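Local coordinates for protein beta-1,3-1,4-glucanase (Caldicellulosiruptor sp. F32, PDB 5H4R) that probably hydrolyses mixed-linkage beta-1,3-1,4-glucans such as lichenan as a glycoside hydrolase of family 5, and here holds a cello-oligosaccharide in its cleft, at residues R22-I30 / V383-Y394; S289-S297 / N335-Y345. The protein carries 1 engineered substitution. All blocks are in the same frame, centred on the assembly; numbering follows the deposited sequence.

Interaction 1 (R22-I30 / V383-Y394); sequences RAKIPEIKI and VYPEIVSAMMKY
Tyr394 reaches from the last turn of helix 385-395 to the N-terminal segment 22-30 and puts its hydroxyl between two backbone groups. Its OH donates to Pro26 O at 2.8 Å, in the carbonyl plane and on a lone pair, and accepts a nearly straight bond from Ile28 N at 2.8 Å. Two bonds thus hold the phenol between the backbone groups of Pro26 and Ile28, on either side of Glu27 in the sequence. Ile28 closes over the ring: its CB lies above one face, 4.1 Å from the centroid, and CG1 comes to 3.6 Å from Tyr394 CE2. This is the compact part of the contact, and Ile25 extends it along the helix, with CD1 resting on Ser389 CB and CG2 against Ala390 CB and the aliphatic Lys393 CD. The helix follows the eighth strand of the (beta/alpha)8 barrel, the TIM-barrel fold of family 5, and its other side, through Ile387 and Met391, packs on Trp359 of that strand; the extended N-terminal segment therefore runs over the outer surface of the barrel. Toward solvent, beside Tyr394, the contact becomes sparse and ionic. Lys393, extended until its final bend, brings NZ to 3.2 Å from Glu27 OE2, approached on the syn side but well out of the carboxylate plane, while Lys29 pairs with the other oxygen of Glu27. At the opposite end Arg22 forms a firm ionic clasp, gripping Glu386 side-on: NE donates to OE2 at 2.8 Å, almost straight at 177°, and NH2 donates to OE1 at 2.9 Å. A bend at Glu386 chi2 (90°) turns the carboxylate to receive both nitrogens on its syn side but off its plane, which is tilted 33° from the guanidinium.

Interaction 2 (S289-S297 / N335-Y345); sequences SVSEWSVNS and NLQSRVEFAAY
With CG anti to the backbone N (chi1 -167°), the indole of Trp293 lies along helix 336-352, and a like torsion in Phe342 (chi1 166°) turns its ring edge-on to the indole face. Phe342 CA sits over the six-membered ring, 3.7 Å from its centroid, while the phenyl edge meets the five-membered ring in a T-shaped pair with planes at 85°. Trp293 CH2 presses on Tyr345 CB at 3.4 Å. Three side chains of segment 335-345 bind the backbone of 289-297: Asn335 ND2 donates to Ser291 O, while its OD1 accepts from Lys332 N; Ser338 OG accepts from Trp293 N; and Glu341 OE1 takes Val295 N at 2.9 Å, nearly along its C-O axis. Gln337 NE2 holds Glu341 OE2, and a water joins OE1 to Ser294 OG, so the carboxylate is fixed from several sides. Replacing the indole of Trp293 by an alanine side chain is likely to open a gap against Phe342 and Tyr345 and let their rings shift. Tyr345 OH bonds to Asp305 of helix 298-316. The contact thus lies on helix 336-352, which follows barrel strand 322-327, with the indole also meeting Phe279 of helix 277-280 and Ile304 of helix 298-316.

Overall arrangement
From its first modelled residues the chain runs as the extended segment 22-30, then passes through the barrel strands and their helices before helix 385-395 returns to it; interaction 1 thus closes a loop of some 350 residues and brings the N- and C-terminal segments together. Interaction 2 closes a much shorter loop within that span, joining the segment before helix 298-316 to helix 336-352, with strand 322-327 between. The two do not cross, and their centres lie about 11 Å apart. They meet directly where Lys24 N probably bonds to Gln337 OE1, Arg339 makes a cation-pi contact with Tyr384, and Ile28 packs on Val295. Helix 336-352 lies between helix 385-395, met through Leu336, Val340 and Ala343, and helix 298-316, met through Tyr345.

Interaction 1 (R22-I30 / V383-Y394)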
loop_
_atom_site.group_PDB
_atom_site.type_symbol
_atom_site.label_atom_id
_atom_site.label_comp_id
_atom_site.label_asym_id
_atom_site.label_seq_id
_atom_site.Cartn_x
_atom_site.Cartn_y
_atom_site.Cartn_z
ATOM N N ARG A 22 -20.620 7.882 18.923
ATOM C CA ARG A 22 -19.889 9.121 19.194
ATOM C C ARG A 22 -19.843 10.034 17.979
ATOM O O ARG A 22 -19.481 11.192 18.071
ATOM C CB ARG A 22 -18.447 8.813 19.625
ATOM C CG ARG A 22 -18.362 8.010 20.914
ATOM C CD ARG A 22 -16.931 7.769 21.332
ATOM N NE ARG A 22 -16.170 7.075 20.304
ATOM C CZ ARG A 22 -14.850 7.031 20.256
ATOM N NH1 ARG A 22 -14.123 7.635 21.196
ATOM N NH2 ARG A 22 -14.268 6.408 19.251
ATOM N N ALA A 23 -20.154 9.473 16.825
ATOM C CA ALA A 23 -20.095 10.199 15.567
ATOM C C ALA A 23 -21.259 9.733 14.714
ATOM O O ALA A 23 -21.873 8.693 14.971
ATOM C CB ALA A 23 -18.767 9.980 14.841
ATOM N N LYS A 24 -21.579 10.526 13.708
ATOM C CA LYS A 24 -22.690 10.237 12.810
ATOM C C LYS A 24 -22.122 9.923 11.437
ATOM O O LYS A 24 -21.452 10.769 10.835
ATOM C CB LYS A 24 -23.660 11.419 12.737
ATOM C CG LYS A 24 -24.849 11.202 11.800
ATOM C CD LYS A 24 -25.648 12.480 11.616
ATOM C CE LYS A 24 -26.588 12.387 10.420
ATOM N NZ LYS A 24 -27.270 13.683 10.139
ATOM N N ILE A 25 -22.375 8.715 10.951
ATOM C CA ILE A 25 -21.895 8.344 9.618
ATOM C C ILE A 25 -22.779 9.028 8.579
ATOM O O ILE A 25 -24.008 8.904 8.653
ATOM C CB ILE A 25 -21.910 6.832 9.438
ATOM C CG1 ILE A 25 -20.989 6.160 10.466
ATOM C CG2 ILE A 25 -21.488 6.467 8.039
ATOM C CD1 ILE A 25 -21.145 4.611 10.522
ATOM N N PRO A 26 -22.211 9.724 7.600
ATOM C CA PRO A 26 -23.035 10.469 6.651
ATOM C C PRO A 26 -23.641 9.568 5.586
ATOM O O PRO A 26 -23.130 8.495 5.274
ATOM C CB PRO A 26 -22.045 11.459 6.025
ATOM C CG PRO A 26 -20.746 10.733 6.070
ATOM C CD PRO A 26 -20.767 9.958 7.369
ATOM N N GLU A 27 -24.746 10.047 5.021
ATOM C CA GLU A 27 -25.326 9.442 3.824
ATOM C C GLU A 27 -24.656 10.056 2.601
ATOM O O GLU A 27 -24.913 11.219 2.265
ATOM C CB GLU A 27 -26.837 9.655 3.798
ATOM C CG GLU A 27 -27.586 8.743 4.740
ATOM C CD GLU A 27 -27.509 7.285 4.314
ATOM O OE1 GLU A 27 -27.425 7.026 3.094
ATOM O OE2 GLU A 27 -27.526 6.403 5.198
ATOM N N ILE A 28 -23.814 9.272 1.936
ATOM C CA ILE A 28 -22.995 9.749 0.822
ATOM C C ILE A 28 -23.736 9.435 -0.469
ATOM O O ILE A 28 -24.148 8.285 -0.688
ATOM C CB ILE A 28 -21.605 9.083 0.807
ATOM C CG1 ILE A 28 -20.831 9.230 2.130
ATOM C CG2 ILE A 28 -20.768 9.617 -0.380
ATOM C CD1 ILE A 28 -20.092 10.498 2.312
ATOM N N LYS A 29 -23.846 10.436 -1.341
ATOM C CA LYS A 29 -24.498 10.317 -2.640
ATOM C C LYS A 29 -23.458 10.594 -3.719
ATOM O O LYS A 29 -23.205 11.754 -4.066
ATOM C CB LYS A 29 -25.663 11.289 -2.751
ATOM C CG LYS A 29 -26.630 11.230 -1.573
ATOM C CD LYS A 29 -27.233 9.837 -1.396
ATOM C CE LYS A 29 -28.159 9.794 -0.178
ATOM N NZ LYS A 29 -28.706 8.429 0.079
ATOM N N ILE A 30 -22.860 9.525 -4.238
ATOM C CA ILE A 30 -21.965 9.579 -5.389
ATOM C C ILE A 30 -22.433 8.519 -6.381
ATOM O O ILE A 30 -22.475 7.329 -6.046
ATOM C CB ILE A 30 -20.500 9.328 -5.005
ATOM C CG1 ILE A 30 -20.008 10.370 -3.986
ATOM C CG2 ILE A 30 -19.629 9.358 -6.265
ATOM C CD1 ILE A 30 -18.646 10.088 -3.430
ATOM N N VAL A 383 -10.545 1.038 18.658
ATOM C CA VAL A 383 -10.588 2.346 19.312
ATOM C C VAL A 383 -11.557 3.277 18.591
ATOM O O VAL A 383 -12.242 4.094 19.227
ATOM C CB VAL A 383 -9.171 2.933 19.362
ATOM C CG1 VAL A 383 -9.201 4.327 19.966
ATOM C CG2 VAL A 383 -8.276 2.037 20.190
ATOM N N TYR A 384 -11.622 3.153 17.264
ATOM C CA TYR A 384 -12.433 4.014 16.410
ATOM C C TYR A 384 -13.354 3.148 15.560
ATOM O O TYR A 384 -13.235 3.102 14.337
ATOM C CB TYR A 384 -11.538 4.886 15.535
ATOM C CG TYR A 384 -10.680 5.806 16.346
ATOM C CD1 TYR A 384 -11.259 6.827 17.072
ATOM C CD2 TYR A 384 -9.290 5.669 16.382
ATOM C CE1 TYR A 384 -10.504 7.670 17.833
ATOM C CE2 TYR A 384 -8.513 6.507 17.155
ATOM C CZ TYR A 384 -9.117 7.518 17.867
ATOM O OH TYR A 384 -8.404 8.400 18.651
ATOM N N PRO A 385 -14.268 2.417 16.191
ATOM C CA PRO A 385 -15.207 1.600 15.404
ATOM C C PRO A 385 -16.053 2.434 14.453
ATOM O O PRO A 385 -16.521 1.917 13.426
ATOM C CB PRO A 385 -16.057 0.917 16.478
ATOM C CG PRO A 385 -15.968 1.822 17.668
ATOM C CD PRO A 385 -14.578 2.421 17.623
ATOM N N GLU A 386 -16.254 3.716 14.759
ATOM C CA GLU A 386 -17.039 4.582 13.885
ATOM C C GLU A 386 -16.373 4.761 12.525
ATOM O O GLU A 386 -17.059 4.871 11.501
ATOM C CB GLU A 386 -17.248 5.931 14.542
ATOM C CG GLU A 386 -17.944 5.847 15.918
ATOM C CD GLU A 386 -17.000 5.703 17.118
ATOM O OE1 GLU A 386 -15.770 5.488 16.964
ATOM O OE2 GLU A 386 -17.535 5.817 18.248
ATOM N N ILE A 387 -15.041 4.856 12.502
ATOM C CA ILE A 387 -14.322 4.980 11.239
ATOM C C ILE A 387 -14.449 3.686 10.456
ATOM O O ILE A 387 -14.673 3.692 9.244
ATOM C CB ILE A 387 -12.847 5.358 11.484
ATOM C CG1 ILE A 387 -12.733 6.755 12.114
ATOM C CG2 ILE A 387 -12.045 5.290 10.195
ATOM C CD1 ILE A 387 -11.306 7.218 12.474
ATOM N N VAL A 388 -14.304 2.545 11.136
ATOM C CA VAL A 388 -14.433 1.256 10.462
ATOM C C VAL A 388 -15.831 1.116 9.878
ATOM O O VAL A 388 -15.998 0.792 8.699
ATOM C CB VAL A 388 -14.097 0.105 11.423
ATOM C CG1 VAL A 388 -14.330 -1.236 10.750
ATOM C CG2 VAL A 388 -12.634 0.209 11.888
ATOM N N SER A 389 -16.853 1.421 10.681
ATOM C CA SER A 389 -18.229 1.293 10.215
ATOM C C SER A 389 -18.508 2.234 9.056
ATOM O O SER A 389 -19.278 1.894 8.141
ATOM C CB SER A 389 -19.198 1.578 11.357
ATOM O OG SER A 389 -19.124 0.554 12.313
ATOM N N ALA A 390 -17.913 3.424 9.092
ATOM C CA ALA A 390 -18.081 4.381 8.002
ATOM C C ALA A 390 -17.562 3.806 6.693
ATOM O O ALA A 390 -18.200 3.953 5.640
ATOM C CB ALA A 390 -17.354 5.687 8.333
ATOM N N MET A 391 -16.411 3.135 6.744
ATOM C CA MET A 391 -15.852 2.532 5.547
ATOM C C MET A 391 -16.694 1.352 5.110
ATOM O O MET A 391 -16.943 1.168 3.916
ATOM C CB MET A 391 -14.407 2.124 5.803
ATOM C CG MET A 391 -13.534 3.330 6.095
ATOM S SD MET A 391 -11.796 2.946 6.064
ATOM C CE MET A 391 -11.626 1.965 7.567
ATOM N N MET A 392 -17.146 0.538 6.062
ATOM C CA MET A 392 -17.842 -0.684 5.676
ATOM C C MET A 392 -19.171 -0.383 5.007
ATOM O O MET A 392 -19.648 -1.183 4.185
ATOM C CB MET A 392 -18.041 -1.568 6.896
ATOM C CG MET A 392 -16.769 -2.059 7.480
ATOM S SD MET A 392 -15.795 -2.987 6.270
ATOM C CE MET A 392 -14.211 -2.926 7.111
ATOM N N LYS A 393 -19.789 0.748 5.363
ATOM C CA LYS A 393 -21.058 1.143 4.768
ATOM C C LYS A 393 -20.960 1.277 3.257
ATOM O O LYS A 393 -21.930 0.987 2.551
ATOM C CB LYS A 393 -21.522 2.458 5.383
ATOM C CG LYS A 393 -22.871 2.945 4.885
ATOM C CD LYS A 393 -23.308 4.182 5.670
ATOM C CE LYS A 393 -24.624 4.764 5.151
ATOM N NZ LYS A 393 -25.743 3.800 5.285
ATOM N N TYR A 394 -19.797 1.693 2.746
ATOM C CA TYR A 394 -19.636 2.005 1.332
ATOM C C TYR A 394 -18.618 1.133 0.607
ATOM O O TYR A 394 -18.425 1.320 -0.590
ATOM C CB TYR A 394 -19.255 3.489 1.159
ATOM C CG TYR A 394 -20.368 4.389 1.678
ATOM C CD1 TYR A 394 -21.524 4.525 0.963
ATOM C CD2 TYR A 394 -20.258 5.060 2.894
ATOM C CE1 TYR A 394 -22.577 5.327 1.420
ATOM C CE2 TYR A 394 -21.311 5.861 3.377
ATOM C CZ TYR A 394 -22.452 5.996 2.632
ATOM O OH TYR A 394 -23.524 6.774 3.074
#

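Interaction 2 (S289-S297 / N335-Y345)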
loop_
_atom_site.group_PDB
_atom_site.type_symbol
_atom_site.label_atom_id
_atom_site.label_comp_id
_atom_site.label_asym_id
_atom_site.label_seq_id
_atom_site.Cartn_x
_atom_site.Cartn_y
_atom_site.Cartn_z
ATOM N N SER A 289 -1.710 22.747 8.592
ATOM C CA SER A 289 -2.567 21.630 8.949
ATOM C C SER A 289 -3.992 22.110 9.177
ATOM O O SER A 289 -4.218 23.203 9.708
ATOM C CB SER A 289 -2.042 20.963 10.214
ATOM O OG SER A 289 -2.915 19.943 10.655
ATOM N N VAL A 290 -4.944 21.269 8.798
ATOM C CA VAL A 290 -6.335 21.439 9.189
ATOM C C VAL A 290 -6.809 20.164 9.870
ATOM O O VAL A 290 -6.337 19.057 9.597
ATOM C CB VAL A 290 -7.237 21.814 7.996
ATOM C CG1 VAL A 290 -6.720 23.083 7.311
ATOM C CG2 VAL A 290 -7.347 20.706 7.029
ATOM N N SER A 291 -7.757 20.331 10.780
ATOM C CA SER A 291 -8.308 19.213 11.526
ATOM C C SER A 291 -9.766 18.940 11.200
ATOM O O SER A 291 -10.323 17.968 11.714
ATOM C CB SER A 291 -8.184 19.469 13.032
ATOM O OG SER A 291 -8.965 20.590 13.407
ATOM N N GLU A 292 -10.389 19.772 10.378
ATOM C CA GLU A 292 -11.789 19.613 10.003
ATOM C C GLU A 292 -11.894 19.117 8.574
ATOM O O GLU A 292 -11.153 19.562 7.691
ATOM C CB GLU A 292 -12.540 20.943 10.122
ATOM C CG GLU A 292 -12.629 21.457 11.526
ATOM C CD GLU A 292 -13.344 22.796 11.603
ATOM O OE1 GLU A 292 -13.676 23.358 10.536
ATOM O OE2 GLU A 292 -13.579 23.282 12.731
ATOM N N TRP A 293 -12.858 18.235 8.344
ATOM C CA TRP A 293 -13.177 17.706 7.025
ATOM C C TRP A 293 -14.688 17.547 7.006
ATOM O O TRP A 293 -15.252 16.991 7.943
ATOM C CB TRP A 293 -12.469 16.365 6.756
ATOM C CG TRP A 293 -12.520 15.952 5.321
ATOM C CD1 TRP A 293 -11.533 16.120 4.390
ATOM C CD2 TRP A 293 -13.614 15.323 4.635
ATOM N NE1 TRP A 293 -11.938 15.617 3.171
ATOM C CE2 TRP A 293 -13.213 15.132 3.291
ATOM C CE3 TRP A 293 -14.892 14.907 5.028
ATOM C CZ2 TRP A 293 -14.066 14.567 2.331
ATOM C CZ3 TRP A 293 -15.731 14.348 4.083
ATOM C CH2 TRP A 293 -15.311 14.174 2.753
ATOM N N SER A 294 -15.352 18.087 5.991
ATOM C CA SER A 294 -16.801 18.043 5.925
ATOM C C SER A 294 -17.281 17.469 4.605
ATOM O O SER A 294 -16.837 17.901 3.543
ATOM C CB SER A 294 -17.394 19.440 6.103
ATOM O OG SER A 294 -18.782 19.437 5.820
ATOM N N VAL A 295 -18.241 16.548 4.680
ATOM C CA VAL A 295 -18.837 15.989 3.487
ATOM C C VAL A 295 -19.618 17.031 2.699
ATOM O O VAL A 295 -19.914 16.806 1.523
ATOM C CB VAL A 295 -19.713 14.778 3.883
ATOM C CG1 VAL A 295 -20.999 15.230 4.558
ATOM C CG2 VAL A 295 -19.982 13.920 2.695
ATOM N N ASN A 296 -19.919 18.187 3.301
ATOM C CA ASN A 296 -20.672 19.254 2.655
ATOM C C ASN A 296 -19.777 20.362 2.124
ATOM O O ASN A 296 -20.286 21.428 1.741
ATOM C CB ASN A 296 -21.689 19.843 3.632
ATOM C CG ASN A 296 -22.674 18.801 4.147
ATOM O OD1 ASN A 296 -22.890 18.677 5.353
ATOM N ND2 ASN A 296 -23.250 18.027 3.234
ATOM N N SER A 297 -18.459 20.153 2.110
ATOM C CA SER A 297 -17.510 21.175 1.669
ATOM C C SER A 297 -16.773 20.703 0.434
ATOM O O SER A 297 -16.037 19.708 0.483
ATOM C CB SER A 297 -16.475 21.496 2.742
ATOM O OG SER A 297 -15.471 22.320 2.152
ATOM N N ASN A 335 -10.524 14.584 16.424
ATOM C CA ASN A 335 -11.376 15.048 15.330
ATOM C C ASN A 335 -12.137 13.888 14.688
ATOM O O ASN A 335 -12.098 13.668 13.481
ATOM C CB ASN A 335 -10.530 15.810 14.298
ATOM C CG ASN A 335 -9.474 14.959 13.629
ATOM O OD1 ASN A 335 -9.001 13.955 14.165
ATOM N ND2 ASN A 335 -9.068 15.394 12.429
ATOM N N LEU A 336 -12.897 13.177 15.531
ATOM C CA LEU A 336 -13.494 11.920 15.102
ATOM C C LEU A 336 -14.541 12.144 14.020
ATOM O O LEU A 336 -14.550 11.445 13.006
ATOM C CB LEU A 336 -14.115 11.200 16.292
ATOM C CG LEU A 336 -14.802 9.876 15.975
ATOM C CD1 LEU A 336 -13.811 8.883 15.361
ATOM C CD2 LEU A 336 -15.436 9.303 17.249
ATOM N N GLN A 337 -15.461 13.087 14.238
ATOM C CA GLN A 337 -16.530 13.286 13.264
ATOM C C GLN A 337 -15.957 13.589 11.885
ATOM O O GLN A 337 -16.441 13.065 10.867
ATOM C CB GLN A 337 -17.455 14.412 13.724
ATOM C CG GLN A 337 -18.572 14.677 12.750
ATOM C CD GLN A 337 -19.525 13.498 12.629
ATOM O OE1 GLN A 337 -19.908 12.870 13.638
ATOM N NE2 GLN A 337 -19.945 13.207 11.399
ATOM N N SER A 338 -14.922 14.439 11.821
ATOM C CA SER A 338 -14.287 14.717 10.530
ATOM C C SER A 338 -13.680 13.465 9.911
ATOM O O SER A 338 -13.785 13.243 8.700
ATOM C CB SER A 338 -13.196 15.775 10.672
ATOM O OG SER A 338 -13.726 17.063 10.932
ATOM N N ARG A 339 -12.979 12.657 10.713
ATOM C CA ARG A 339 -12.341 11.473 10.158
ATOM C C ARG A 339 -13.373 10.428 9.728
ATOM O O ARG A 339 -13.151 9.713 8.742
ATOM C CB ARG A 339 -11.349 10.906 11.160
ATOM C CG ARG A 339 -10.196 11.827 11.430
ATOM C CD ARG A 339 -8.977 11.077 11.901
ATOM N NE ARG A 339 -9.213 10.482 13.212
ATOM C CZ ARG A 339 -8.651 9.364 13.681
ATOM N NH1 ARG A 339 -7.801 8.636 12.960
ATOM N NH2 ARG A 339 -8.949 8.975 14.904
ATOM N N VAL A 340 -14.513 10.359 10.421
ATOM C CA VAL A 340 -15.622 9.483 10.020
ATOM C C VAL A 340 -16.197 9.910 8.665
ATOM O O VAL A 340 -16.389 9.089 7.750
ATOM C CB VAL A 340 -16.695 9.478 11.125
ATOM C CG1 VAL A 340 -18.016 8.887 10.643
ATOM C CG2 VAL A 340 -16.205 8.738 12.364
ATOM N N GLU A 341 -16.468 11.206 8.500
ATOM C CA GLU A 341 -16.996 11.673 7.223
ATOM C C GLU A 341 -15.989 11.460 6.098
ATOM O O GLU A 341 -16.357 11.009 5.001
ATOM C CB GLU A 341 -17.396 13.141 7.318
ATOM C CG GLU A 341 -18.617 13.375 8.191
ATOM C CD GLU A 341 -19.020 14.848 8.327
ATOM O OE1 GLU A 341 -18.869 15.633 7.356
ATOM O OE2 GLU A 341 -19.480 15.234 9.434
ATOM N N PHE A 342 -14.715 11.792 6.353
ATOM C CA PHE A 342 -13.636 11.539 5.403
ATOM C C PHE A 342 -13.611 10.082 4.960
ATOM O O PHE A 342 -13.493 9.787 3.762
ATOM C CB PHE A 342 -12.296 11.913 6.050
ATOM C CG PHE A 342 -11.083 11.407 5.322
ATOM C CD1 PHE A 342 -10.525 12.108 4.275
ATOM C CD2 PHE A 342 -10.468 10.223 5.731
ATOM C CE1 PHE A 342 -9.389 11.623 3.620
ATOM C CE2 PHE A 342 -9.341 9.740 5.092
ATOM C CZ PHE A 342 -8.794 10.438 4.041
ATOM N N ALA A 343 -13.652 9.159 5.923
ATOM C CA ALA A 343 -13.442 7.758 5.586
ATOM C C ALA A 343 -14.588 7.214 4.757
ATOM O O ALA A 343 -14.363 6.481 3.776
ATOM C CB ALA A 343 -13.268 6.922 6.857
ATOM N N ALA A 344 -15.817 7.576 5.111
ATOM C CA ALA A 344 -16.959 7.160 4.319
ATOM C C ALA A 344 -16.862 7.726 2.910
ATOM O O ALA A 344 -17.108 7.021 1.927
ATOM C CB ALA A 344 -18.254 7.617 4.989
ATOM N N TYR A 345 -16.556 9.018 2.798
ATOM C CA TYR A 345 -16.525 9.651 1.487
ATOM C C TYR A 345 -15.433 9.053 0.618
ATOM O O TYR A 345 -15.661 8.738 -0.557
ATOM C CB TYR A 345 -16.329 11.164 1.626
ATOM C CG TYR A 345 -16.410 11.863 0.293
ATOM C CD1 TYR A 345 -17.635 12.290 -0.200
ATOM C CD2 TYR A 345 -15.279 12.088 -0.467
ATOM C CE1 TYR A 345 -17.731 12.923 -1.431
ATOM C CE2 TYR A 345 -15.365 12.738 -1.714
ATOM C CZ TYR A 345 -16.586 13.138 -2.182
ATOM O OH TYR A 345 -16.688 13.774 -3.395
HETATM O O HOH W 1 -17.080 17.373 10.045
HETATM O O HOH W 2 -20.152 18.005 7.790
#